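Local coordinates for protein Myo-inositol phosphohydrolase (Mitsuokella multacida, PDB 4WU3) that probably hydrolyses phosphate groups from inositol hexakisphosphate as a PTP-like phytase, and is captured here with bound inositol-(1,3,4,5)-tetrakisphosphate, at residues Gly73-Lys76 with Met80-Arg83; Pro220-Phe225 with Met253-Ile258; Phe396-Leu401 with Glu498-His503; Ser322-Ala325 with Lys329-Ser332; Ala49-Arg54 with Asn179-Pro184. The protein carries 2 engineered substitutions. One frame throughout, in Å; residues are numbered along the deposited sequence.

Interaction 1: Gly73-Lys76 with Met80-Arg83; sequences GVTK and MPTR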
# COMPACT_ATOMS: atom_id res chain seq x y z
N GLY A 73 6.25 13.06 27.38
CA GLY A 73 5.22 13.71 26.56
C GLY A 73 3.83 13.46 27.13
O GLY A 73 3.69 13.02 28.28
N VAL A 74 2.80 13.72 26.32
CA VAL A 74 1.40 13.56 26.74
C VAL A 74 0.60 12.82 25.69
O VAL A 74 1.02 12.76 24.54
CB VAL A 74 0.70 14.93 26.93
CG1 VAL A 74 1.27 15.67 28.12
CG2 VAL A 74 0.81 15.76 25.65
N THR A 75 -0.55 12.28 26.08
CA THR A 75 -1.52 11.77 25.11
C THR A 75 -2.46 12.88 24.67
O THR A 75 -2.51 13.95 25.28
CB THR A 75 -2.40 10.64 25.69
OG1 THR A 75 -3.20 11.15 26.76
CG2 THR A 75 -1.54 9.47 26.19
N LYS A 76 -3.23 12.62 23.62
CA LYS A 76 -4.14 13.62 23.09
C LYS A 76 -5.25 13.97 24.08
O LYS A 76 -5.76 15.09 24.07
CB LYS A 76 -4.73 13.15 21.76
CG LYS A 76 -5.64 11.95 21.87
CD LYS A 76 -6.22 11.56 20.52
CE LYS A 76 -7.41 10.63 20.68
NZ LYS A 76 -7.95 10.22 19.36
N MET A 80 -3.08 9.43 30.97
CA MET A 80 -1.99 8.49 30.76
C MET A 80 -2.50 7.07 30.78
O MET A 80 -3.38 6.73 31.55
CB MET A 80 -0.90 8.68 31.83
CG MET A 80 -0.10 9.96 31.66
SD MET A 80 0.60 10.12 30.00
CE MET A 80 1.91 11.31 30.30
N PRO A 81 -1.96 6.23 29.89
CA PRO A 81 -2.32 4.83 29.96
C PRO A 81 -1.68 4.16 31.17
O PRO A 81 -0.59 4.55 31.60
CB PRO A 81 -1.73 4.26 28.67
CG PRO A 81 -0.55 5.13 28.38
CD PRO A 81 -0.93 6.50 28.88
N THR A 82 -2.37 3.17 31.71
CA THR A 82 -1.86 2.36 32.79
C THR A 82 -0.46 1.87 32.45
O THR A 82 -0.17 1.61 31.28
CB THR A 82 -2.77 1.14 33.02
OG1 THR A 82 -2.23 0.31 34.04
CG2 THR A 82 -2.90 0.34 31.74
N ARG A 83 0.40 1.74 33.46
CA ARG A 83 1.76 1.22 33.29
C ARG A 83 1.80 -0.27 33.59
O ARG A 83 2.87 -0.87 33.62
CB ARG A 83 2.75 1.95 34.21
CG ARG A 83 3.07 3.38 33.80
CD ARG A 83 4.26 3.93 34.58
NE ARG A 83 5.43 3.08 34.42
CZ ARG A 83 6.29 3.17 33.40
NH1 ARG A 83 7.31 2.37 33.32
NH2 ARG A 83 6.12 4.07 32.46
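G73 meets M80 through its carbonyl: the methyl CE of M80 comes to 3.2 Å from G73 O, a close approach between a polarised oxygen and a thioether methyl. At phi 92° and psi -165° the backbone of G73 calls for glycine, since a CB would press against the carbonyl oxygen of the residue before. V74 turns its side chain away from 80-83 and offers its backbone instead, with V74 CA 4.2 Å from M80 CE. Its isopropyl group packs on M478 of the second subunit. T75 points into the contact and carries the rest of it. Its methyl CG2 lies 4.1 Å from P81 CD and 4.4 Å from M80 SD. M80 reaches back over the loop because its chain bends at chi2 (-53°), which carries SD and CE toward 73-75 while Y71 touches the same side chain. At K76 the path leaves the contact, and its amine forms a cation-pi pair with Y340 of the second subunit. Both segments belong to the excursion between strands 65-66 and 91-94, an irregular loop folded back on itself, with van der Waals contact between its two limbs and the T75 hydroxyl hydrogen-bonded to I79 O inside the turn; it is seated on helix 267-276 through T75 and P81 and faces the subunit interface.

Interaction 2: Pro220-Phe225 with Met253-Ile258; sequences PDVDKF and MVMHDI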
# COMPACT_ATOMS: atom_id res chain seq x y z
N PRO A 220 4.05 -15.19 7.65
CA PRO A 220 5.02 -16.25 7.94
C PRO A 220 6.17 -15.80 8.85
O PRO A 220 6.70 -16.61 9.61
CB PRO A 220 5.56 -16.63 6.55
CG PRO A 220 4.51 -16.20 5.60
CD PRO A 220 3.84 -15.00 6.21
N ASP A 221 6.53 -14.51 8.78
CA ASP A 221 7.54 -13.92 9.66
C ASP A 221 7.03 -13.69 11.08
O ASP A 221 7.78 -13.79 12.05
CB ASP A 221 8.03 -12.59 9.08
CG ASP A 221 9.09 -12.78 8.01
OD1 ASP A 221 9.90 -13.71 8.14
OD2 ASP A 221 9.12 -11.99 7.05
N VAL A 222 5.75 -13.38 11.21
CA VAL A 222 5.11 -13.40 12.51
C VAL A 222 5.20 -14.83 13.06
O VAL A 222 5.60 -15.03 14.19
CB VAL A 222 3.65 -12.93 12.44
CG1 VAL A 222 2.99 -13.00 13.81
CG2 VAL A 222 3.57 -11.52 11.88
N ASP A 223 4.85 -15.83 12.25
CA ASP A 223 4.91 -17.23 12.73
C ASP A 223 6.31 -17.60 13.21
O ASP A 223 6.49 -18.29 14.23
CB ASP A 223 4.52 -18.22 11.61
CG ASP A 223 3.01 -18.37 11.43
OD1 ASP A 223 2.21 -17.73 12.14
OD2 ASP A 223 2.62 -19.15 10.54
N LYS A 224 7.31 -17.16 12.44
CA LYS A 224 8.69 -17.45 12.74
C LYS A 224 9.09 -16.81 14.06
O LYS A 224 9.73 -17.45 14.90
CB LYS A 224 9.59 -16.98 11.61
CG LYS A 224 11.05 -17.28 11.86
CD LYS A 224 11.96 -16.77 10.76
CE LYS A 224 13.38 -17.29 10.97
NZ LYS A 224 14.39 -16.33 10.47
N PHE A 225 8.70 -15.55 14.26
CA PHE A 225 8.97 -14.87 15.53
C PHE A 225 8.34 -15.59 16.72
O PHE A 225 8.99 -15.76 17.75
CB PHE A 225 8.47 -13.43 15.50
CG PHE A 225 8.56 -12.76 16.84
CD1 PHE A 225 9.78 -12.32 17.32
CD2 PHE A 225 7.43 -12.60 17.62
CE1 PHE A 225 9.87 -11.72 18.56
CE2 PHE A 225 7.51 -12.00 18.86
CZ PHE A 225 8.73 -11.55 19.33
N MET A 253 7.83 -3.92 19.47
CA MET A 253 7.71 -3.54 20.87
C MET A 253 6.25 -3.64 21.31
O MET A 253 5.96 -4.08 22.43
CB MET A 253 8.22 -2.11 21.09
CG MET A 253 9.73 -2.03 21.20
SD MET A 253 10.35 -2.86 22.68
CE MET A 253 10.09 -1.58 23.91
N VAL A 254 5.35 -3.24 20.41
CA VAL A 254 3.91 -3.39 20.61
C VAL A 254 3.49 -4.86 20.65
O VAL A 254 2.71 -5.26 21.51
CB VAL A 254 3.11 -2.65 19.52
CG1 VAL A 254 1.66 -3.10 19.49
CG2 VAL A 254 3.19 -1.15 19.75
N MET A 255 4.00 -5.68 19.73
CA MET A 255 3.76 -7.13 19.78
C MET A 255 4.22 -7.75 21.11
O MET A 255 3.51 -8.55 21.72
CB MET A 255 4.45 -7.84 18.62
CG MET A 255 3.83 -7.56 17.26
SD MET A 255 4.89 -8.12 15.91
CE MET A 255 4.87 -9.90 16.16
N HIS A 256 5.42 -7.39 21.54
CA HIS A 256 5.97 -7.89 22.80
C HIS A 256 5.04 -7.54 23.97
O HIS A 256 4.67 -8.41 24.77
CB HIS A 256 7.37 -7.29 23.02
CG HIS A 256 8.16 -7.95 24.10
ND1 HIS A 256 9.07 -8.97 23.85
CD2 HIS A 256 8.21 -7.73 25.43
CE1 HIS A 256 9.62 -9.35 24.98
NE2 HIS A 256 9.12 -8.61 25.96
N ASP A 257 4.67 -6.26 24.06
CA ASP A 257 3.80 -5.77 25.13
C ASP A 257 2.50 -6.58 25.11
O ASP A 257 2.01 -7.02 26.15
CB ASP A 257 3.52 -4.29 24.90
CG ASP A 257 2.98 -3.58 26.13
OD1 ASP A 257 2.41 -4.24 27.02
OD2 ASP A 257 3.09 -2.33 26.19
N ILE A 258 1.96 -6.81 23.92
CA ILE A 258 0.73 -7.58 23.76
C ILE A 258 0.88 -9.03 24.25
O ILE A 258 0.00 -9.56 24.94
CB ILE A 258 0.30 -7.59 22.28
CG1 ILE A 258 -0.36 -6.25 21.92
CG2 ILE A 258 -0.63 -8.76 22.01
CD1 ILE A 258 -0.41 -5.98 20.43
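The F225 ring receives the methyl CE of M255 obliquely near its CD2 corner, at 4.0 Å between F225 CD2 and M255 CE, while F252 meets the same ring in an edge-to-face pair. The working contact is one methionine methyl lodged between two side chains of the facing helix. The same CE lies 4.3 Å from V222 CG1, and all three side chains are buried. V222 and F225 are nearly one turn apart on helix 219-230, which presents them on a common face. M255 extends nearly straight from its helix and then bends at chi3 (65°), and this final turn brings CE over to the pair. The first torsion of F225 (chi1 172°) swings the ring out from its own helix toward helix 247-261, where it runs alongside the M255 chain, the two pointing opposite ways. The helices stay well apart, the CA atoms of V222 and M255 being 9.7 Å from each other. Helix 291-313 closes the group, with F303 on V222 and F307 on M255. Helix 219-230 belongs to the beta-alpha-beta crossover between parallel strands 205-211 and 237-241, and helix 247-261 follows the turn where PTP-like phosphatases carry the phosphate-binding P-loop; the contact is packing inside this PTP-type alpha/beta fold.

Interaction 3: Phe396-Leu401 with Glu498-His503; sequences FSNGEL and EKNGLH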
# COMPACT_ATOMS: atom_id res chain seq x y z
N PHE A 396 10.97 -37.99 -20.15
CA PHE A 396 10.68 -38.92 -21.25
C PHE A 396 9.34 -39.63 -21.08
O PHE A 396 8.99 -40.09 -19.99
CB PHE A 396 11.80 -39.98 -21.38
CG PHE A 396 12.20 -40.61 -20.07
CD1 PHE A 396 11.44 -41.61 -19.49
CD2 PHE A 396 13.35 -40.19 -19.41
CE1 PHE A 396 11.81 -42.18 -18.29
CE2 PHE A 396 13.74 -40.76 -18.21
CZ PHE A 396 12.96 -41.76 -17.65
N SER A 397 8.59 -39.69 -22.17
CA SER A 397 7.44 -40.56 -22.28
C SER A 397 7.95 -41.99 -22.46
O SER A 397 9.16 -42.21 -22.61
CB SER A 397 6.64 -40.17 -23.50
OG SER A 397 7.46 -40.25 -24.65
N ASN A 398 7.04 -42.96 -22.51
CA ASN A 398 7.40 -44.36 -22.76
C ASN A 398 8.15 -44.53 -24.07
O ASN A 398 9.18 -45.19 -24.14
CB ASN A 398 6.17 -45.26 -22.80
CG ASN A 398 6.53 -46.71 -23.09
OD1 ASN A 398 7.53 -47.22 -22.60
ND2 ASN A 398 5.72 -47.37 -23.91
N GLY A 399 7.61 -43.92 -25.12
CA GLY A 399 8.20 -44.02 -26.44
C GLY A 399 9.61 -43.47 -26.47
O GLY A 399 10.45 -43.96 -27.21
N GLU A 400 9.86 -42.44 -25.69
CA GLU A 400 11.17 -41.81 -25.69
C GLU A 400 12.13 -42.64 -24.86
O GLU A 400 13.31 -42.72 -25.16
CB GLU A 400 11.09 -40.38 -25.19
CG GLU A 400 10.42 -39.46 -26.18
CD GLU A 400 9.98 -38.16 -25.55
OE1 GLU A 400 9.22 -38.20 -24.56
OE2 GLU A 400 10.40 -37.10 -26.06
N LEU A 401 11.62 -43.29 -23.82
CA LEU A 401 12.48 -44.19 -23.07
C LEU A 401 12.92 -45.35 -23.97
O LEU A 401 14.09 -45.74 -23.93
CB LEU A 401 11.78 -44.73 -21.83
CG LEU A 401 12.64 -45.72 -21.05
CD1 LEU A 401 13.88 -45.06 -20.48
CD2 LEU A 401 11.82 -46.36 -19.96
N GLU A 498 11.93 -49.38 -14.23
CA GLU A 498 12.37 -50.69 -13.74
C GLU A 498 11.82 -51.82 -14.60
O GLU A 498 12.53 -52.76 -14.92
CB GLU A 498 12.01 -50.85 -12.27
CG GLU A 498 12.84 -49.94 -11.37
CD GLU A 498 12.47 -50.02 -9.90
OE1 GLU A 498 11.46 -50.67 -9.57
OE2 GLU A 498 13.19 -49.43 -9.08
N LYS A 499 10.57 -51.67 -15.00
CA LYS A 499 9.92 -52.54 -15.98
C LYS A 499 10.78 -52.72 -17.24
O LYS A 499 10.73 -53.77 -17.87
CB LYS A 499 8.55 -51.93 -16.32
CG LYS A 499 7.80 -52.49 -17.52
CD LYS A 499 6.54 -51.67 -17.76
CE LYS A 499 5.79 -52.09 -19.01
NZ LYS A 499 4.76 -51.09 -19.41
N ASN A 500 11.55 -51.70 -17.61
CA ASN A 500 12.43 -51.77 -18.79
C ASN A 500 13.88 -52.11 -18.46
O ASN A 500 14.78 -51.88 -19.27
CB ASN A 500 12.35 -50.48 -19.60
CG ASN A 500 11.09 -50.41 -20.46
OD1 ASN A 500 11.04 -50.96 -21.56
ND2 ASN A 500 10.07 -49.75 -19.96
N GLY A 501 14.11 -52.66 -17.27
CA GLY A 501 15.40 -53.24 -16.92
C GLY A 501 16.47 -52.25 -16.47
O GLY A 501 17.66 -52.56 -16.52
N LEU A 502 16.06 -51.06 -16.04
CA LEU A 502 17.01 -50.07 -15.56
C LEU A 502 16.78 -49.78 -14.09
O LEU A 502 15.72 -50.08 -13.56
CB LEU A 502 16.88 -48.76 -16.36
CG LEU A 502 17.00 -48.88 -17.87
CD1 LEU A 502 16.64 -47.55 -18.52
CD2 LEU A 502 18.40 -49.30 -18.28
N HIS A 503 17.78 -49.21 -13.44
CA HIS A 503 17.64 -48.80 -12.05
C HIS A 503 17.13 -47.38 -11.95
O HIS A 503 17.21 -46.61 -12.90
CB HIS A 503 18.98 -48.90 -11.34
CG HIS A 503 19.59 -50.27 -11.40
ND1 HIS A 503 20.28 -50.73 -12.49
CD2 HIS A 503 19.60 -51.27 -10.50
CE1 HIS A 503 20.70 -51.96 -12.26
NE2 HIS A 503 20.30 -52.31 -11.06
O HOH W 1 7.53 -49.70 -21.34
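Apolar packing comes from L401, whose two methyls serve different neighbours. CD1 meets L502 CD1 at 4.2 Å and also sits 4.2 Å above one face of the F396 ring, offset toward the rim. CD2 turns to N500 and lies 3.8 Å from N500 ND2, so a methyl rests against the amide. With CG anti to the backbone N (chi1 178°), the L401 side chain projects from the first turn of its helix toward the end of the other. Polar linkage is indirect. N398 OD1 and N500 ND2 stand 4.5 Å apart, and one water fills the step, donating to N398 OD1 at 2.8 Å and accepting from N500 ND2 at 2.9 Å. Q402 NE2 adds a second tie, hydrogen-bonded to both N398 OD1 and N500 OD1, while N500 ND2 also reaches L496 O. Capping bonds fix the two helix ends. S397 and E400 form a capping box, in which E400 OE1 accepts on its anti side from S397 N and S397 OG, and E400 N gives a weak bond to S397 OG. At the C-terminal end of helix 493-499, G501 with its positive phi (81°) is the C-prime residue of a Schellman motif, with its N bonded to E498 O and L502 N to V497 O. The start of helix 398-411 thus meets the turn that follows helix 493-499 in two ways: a dry leucine contact backed by a ring lies beside a hydrated one, where water and Q402 link two amides that do not bond each other.

Interaction 4: Ser322-Ala325 with Lys329-Ser332; sequences SVWA and KVNS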
# COMPACT_ATOMS: atom_id res chain seq x y z
N SER A 322 -0.66 -17.25 11.43
CA SER A 322 -1.04 -17.33 10.02
C SER A 322 -2.34 -18.13 9.83
O SER A 322 -3.16 -17.78 8.99
CB SER A 322 0.08 -17.97 9.19
OG SER A 322 0.42 -19.24 9.73
N VAL A 323 -2.50 -19.18 10.62
CA VAL A 323 -3.69 -20.04 10.54
C VAL A 323 -4.90 -19.30 11.08
O VAL A 323 -5.95 -19.25 10.44
CB VAL A 323 -3.48 -21.39 11.26
CG1 VAL A 323 -4.75 -22.22 11.22
CG2 VAL A 323 -2.34 -22.17 10.63
N TRP A 324 -4.76 -18.72 12.27
CA TRP A 324 -5.82 -17.91 12.83
C TRP A 324 -6.19 -16.77 11.87
O TRP A 324 -7.37 -16.51 11.63
CB TRP A 324 -5.36 -17.34 14.18
CG TRP A 324 -6.31 -16.36 14.76
CD1 TRP A 324 -7.34 -16.62 15.63
CD2 TRP A 324 -6.33 -14.95 14.54
NE1 TRP A 324 -7.99 -15.46 15.95
CE2 TRP A 324 -7.39 -14.42 15.29
CE3 TRP A 324 -5.55 -14.08 13.76
CZ2 TRP A 324 -7.70 -13.06 15.30
CZ3 TRP A 324 -5.86 -12.74 13.77
CH2 TRP A 324 -6.92 -12.24 14.53
N ALA A 325 -5.19 -16.09 11.33
CA ALA A 325 -5.44 -14.91 10.50
C ALA A 325 -6.20 -15.28 9.23
O ALA A 325 -7.08 -14.53 8.79
CB ALA A 325 -4.15 -14.20 10.15
N LYS A 329 -9.86 -14.05 7.96
CA LYS A 329 -9.82 -13.22 6.76
C LYS A 329 -9.03 -11.93 6.94
O LYS A 329 -9.28 -10.95 6.24
CB LYS A 329 -11.24 -12.92 6.27
CG LYS A 329 -12.02 -14.16 5.86
CD LYS A 329 -13.51 -13.99 6.12
CE LYS A 329 -14.20 -15.33 6.29
NZ LYS A 329 -15.25 -15.56 5.26
N VAL A 330 -8.07 -11.94 7.85
CA VAL A 330 -7.22 -10.78 8.08
C VAL A 330 -5.75 -11.15 7.81
O VAL A 330 -4.83 -10.45 8.24
CB VAL A 330 -7.40 -10.21 9.50
CG1 VAL A 330 -8.82 -9.69 9.69
CG2 VAL A 330 -7.12 -11.26 10.55
N ASN A 331 -5.55 -12.23 7.07
CA ASN A 331 -4.22 -12.67 6.68
C ASN A 331 -3.53 -11.74 5.68
O ASN A 331 -4.19 -11.05 4.90
CB ASN A 331 -4.31 -14.06 6.04
CG ASN A 331 -5.23 -14.09 4.85
OD1 ASN A 331 -6.45 -14.05 4.99
ND2 ASN A 331 -4.65 -14.13 3.66
N SER A 332 -2.20 -11.71 5.71
CA SER A 332 -1.45 -11.10 4.63
C SER A 332 -1.48 -12.05 3.43
O SER A 332 -1.69 -13.24 3.57
CB SER A 332 -0.01 -10.79 5.03
OG SER A 332 0.68 -11.98 5.37
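N331 lies across the end of helix 321-327, its CB against A325: N331 CB is 3.9 Å from A325 C and 4.1 Å from A325 CB. From there CG sits between the backbone N and the carbonyl carbon (chi1 57°), and the amide runs along past the helix end. OD1 of N331 passes 3.9 Å from A325 O. At the tip, N331 ND2 turns away from the helix and donates to S332 O at 3.1 Å, coming from above that carbonyl plane and not along a lone pair. An alanine here removes the amide, and S332 O would probably be left without this donor. V330 works beside it. Its CG2 touches A325 O at 3.7 Å and W324 CZ3 at 3.8 Å, reaching the indole obliquely, while W324 NE1 is held by E313 and the ring pairs edge-to-face with Y310. The backbone closes the helix: V330 N donates to A325 O at 2.9 Å, with an N-H...O angle of 153°. This bond belongs to a Schellman motif that ends the helix, with K329, at positive phi (64°), as its C-prime residue; the NZ of K329 forms a salt bridge with D309 of the second subunit. A single carbonyl is thus gripped by a backbone donor and shielded by an apolar methyl, so A325 O, at the helix end, finds its donor within the chain, while the lysine leaving it carries its charge across the subunit interface.

Interaction 5: Ala49-Arg54 with Asn179-Pro184; sequences ALKIDR and NVILSP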
# COMPACT_ATOMS: atom_id res chain seq x y z
N ALA A 49 23.93 1.57 -2.81
CA ALA A 49 25.10 2.24 -2.27
C ALA A 49 25.49 1.72 -0.90
O ALA A 49 24.65 1.58 -0.01
CB ALA A 49 24.86 3.74 -2.22
N LEU A 50 26.77 1.41 -0.74
CA LEU A 50 27.27 0.99 0.56
C LEU A 50 27.43 2.26 1.36
O LEU A 50 28.13 3.16 0.92
CB LEU A 50 28.60 0.26 0.44
CG LEU A 50 29.30 -0.16 1.74
CD1 LEU A 50 28.39 -1.00 2.62
CD2 LEU A 50 30.58 -0.93 1.45
N LYS A 51 26.78 2.33 2.51
CA LYS A 51 26.87 3.53 3.33
C LYS A 51 26.96 3.22 4.81
O LYS A 51 26.72 2.09 5.25
CB LYS A 51 25.70 4.47 3.05
CG LYS A 51 24.33 3.87 3.31
CD LYS A 51 23.90 3.99 4.76
CE LYS A 51 22.38 3.93 4.84
NZ LYS A 51 21.87 3.94 6.23
N ILE A 52 27.32 4.25 5.57
CA ILE A 52 27.50 4.15 7.00
C ILE A 52 26.15 4.27 7.72
O ILE A 52 25.40 5.22 7.50
CB ILE A 52 28.47 5.25 7.48
CG1 ILE A 52 29.88 4.98 6.91
CG2 ILE A 52 28.53 5.32 9.00
CD1 ILE A 52 30.86 6.12 7.10
N ASP A 53 25.83 3.28 8.55
CA ASP A 53 24.62 3.30 9.35
C ASP A 53 24.90 4.00 10.68
O ASP A 53 24.20 4.93 11.08
CB ASP A 53 24.14 1.87 9.65
CG ASP A 53 23.62 1.13 8.42
OD1 ASP A 53 23.18 1.78 7.45
OD2 ASP A 53 23.64 -0.12 8.44
N ARG A 54 25.93 3.51 11.38
CA ARG A 54 26.34 4.04 12.68
C ARG A 54 27.86 4.13 12.79
O ARG A 54 28.56 3.12 12.72
CB ARG A 54 25.83 3.14 13.82
CG ARG A 54 24.33 2.87 13.82
CD ARG A 54 23.53 4.14 14.00
NE ARG A 54 23.71 4.68 15.33
CZ ARG A 54 23.18 5.82 15.76
NH1 ARG A 54 22.42 6.55 14.97
NH2 ARG A 54 23.40 6.21 17.00
N ASN A 179 16.80 10.56 4.80
CA ASN A 179 17.15 9.24 4.26
C ASN A 179 17.73 9.34 2.85
O ASN A 179 17.21 8.75 1.90
CB ASN A 179 15.95 8.28 4.28
CG ASN A 179 15.58 7.82 5.68
OD1 ASN A 179 14.41 7.58 5.97
ND2 ASN A 179 16.57 7.71 6.56
N VAL A 180 18.81 10.11 2.73
CA VAL A 180 19.54 10.24 1.48
C VAL A 180 21.07 10.09 1.66
O VAL A 180 21.65 10.40 2.71
CB VAL A 180 19.24 11.57 0.75
CG1 VAL A 180 17.75 11.70 0.44
CG2 VAL A 180 19.74 12.75 1.56
N ILE A 181 21.69 9.61 0.59
CA ILE A 181 23.13 9.36 0.53
C ILE A 181 23.94 10.66 0.53
O ILE A 181 23.65 11.58 -0.25
CB ILE A 181 23.45 8.57 -0.75
CG1 ILE A 181 22.94 7.13 -0.64
CG2 ILE A 181 24.94 8.59 -1.04
CD1 ILE A 181 23.67 6.31 0.41
N LEU A 182 24.95 10.72 1.40
CA LEU A 182 25.82 11.89 1.48
C LEU A 182 27.24 11.53 1.05
O LEU A 182 27.61 10.35 1.01
CB LEU A 182 25.85 12.44 2.91
CG LEU A 182 24.51 12.80 3.56
CD1 LEU A 182 24.75 13.25 4.98
CD2 LEU A 182 23.78 13.89 2.79
N SER A 183 28.05 12.55 0.73
CA SER A 183 29.40 12.33 0.22
C SER A 183 30.25 11.45 1.14
O SER A 183 30.14 11.53 2.37
CB SER A 183 30.11 13.66 -0.07
OG SER A 183 30.30 14.41 1.11
N PRO A 184 31.09 10.60 0.55
CA PRO A 184 31.73 9.51 1.27
C PRO A 184 32.93 9.92 2.11
O PRO A 184 33.52 10.97 1.90
CB PRO A 184 32.17 8.58 0.14
CG PRO A 184 32.37 9.47 -1.04
CD PRO A 184 31.36 10.57 -0.90
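K51 and I181 bring their strands nearest, with CA atoms 7.5 Å apart, but no backbone bond joins the two segments, and the chain of 49-54 turns a corner at D53, where D53 and R54 both face A133 in a classic beta bulge. The contact is made by one methyl: I181 CD1 lies 3.8 Å from both K51 CB and K51 CG and 3.9 Å from A49 CB. I181 swings its long branch across (chi2 -67°) to set CD1 beside these carbons, crossing the K51 chain at an angle. Beyond CG the lysine bends away at chi2 (86°), which carries K51 NZ to a salt bridge with D53 OD1 at 2.8 Å, while its charge also faces F174 in a cation-pi pair. Cutting K51 back to an alanine takes away everything beyond CB, and D53 would probably be left to R122 and S135 while I181 CD1 loses cover on the side turned to CG. Strand 49-54 bonds through its backbone to strand 132-137 by A49, K51 and D53. The hairpin 168-175/180-188 lies against it, bonded through Y172 to L50 and I52, and from its second strand I181 reaches A49 and K51 while V185 and V187 touch I52.

Overall arrangement
Interactions 2 and 5 are buried throughout; interactions 1, 3 and 4 only partly. The core pair rely on methyl groups, a methionine against helix side chains in interaction 2 and an isoleucine against a strand in interaction 5. In the loop of interaction 1, methionine and threonine methyls meet backbone and proline; interaction 3 adds a bridging water and capping bonds, interaction 4 a backbone helix closure. Interactions 1 and 4 both reach the second subunit. Interactions 2 and 4 meet where D223 approaches S322, probably by a hydrogen bond, and both use helices 219-230 and 291-313. Interaction 1 is nested within the chain loop that interaction 5 closes. Interaction 3 stands apart, its centre 74 Å from that of interaction 1.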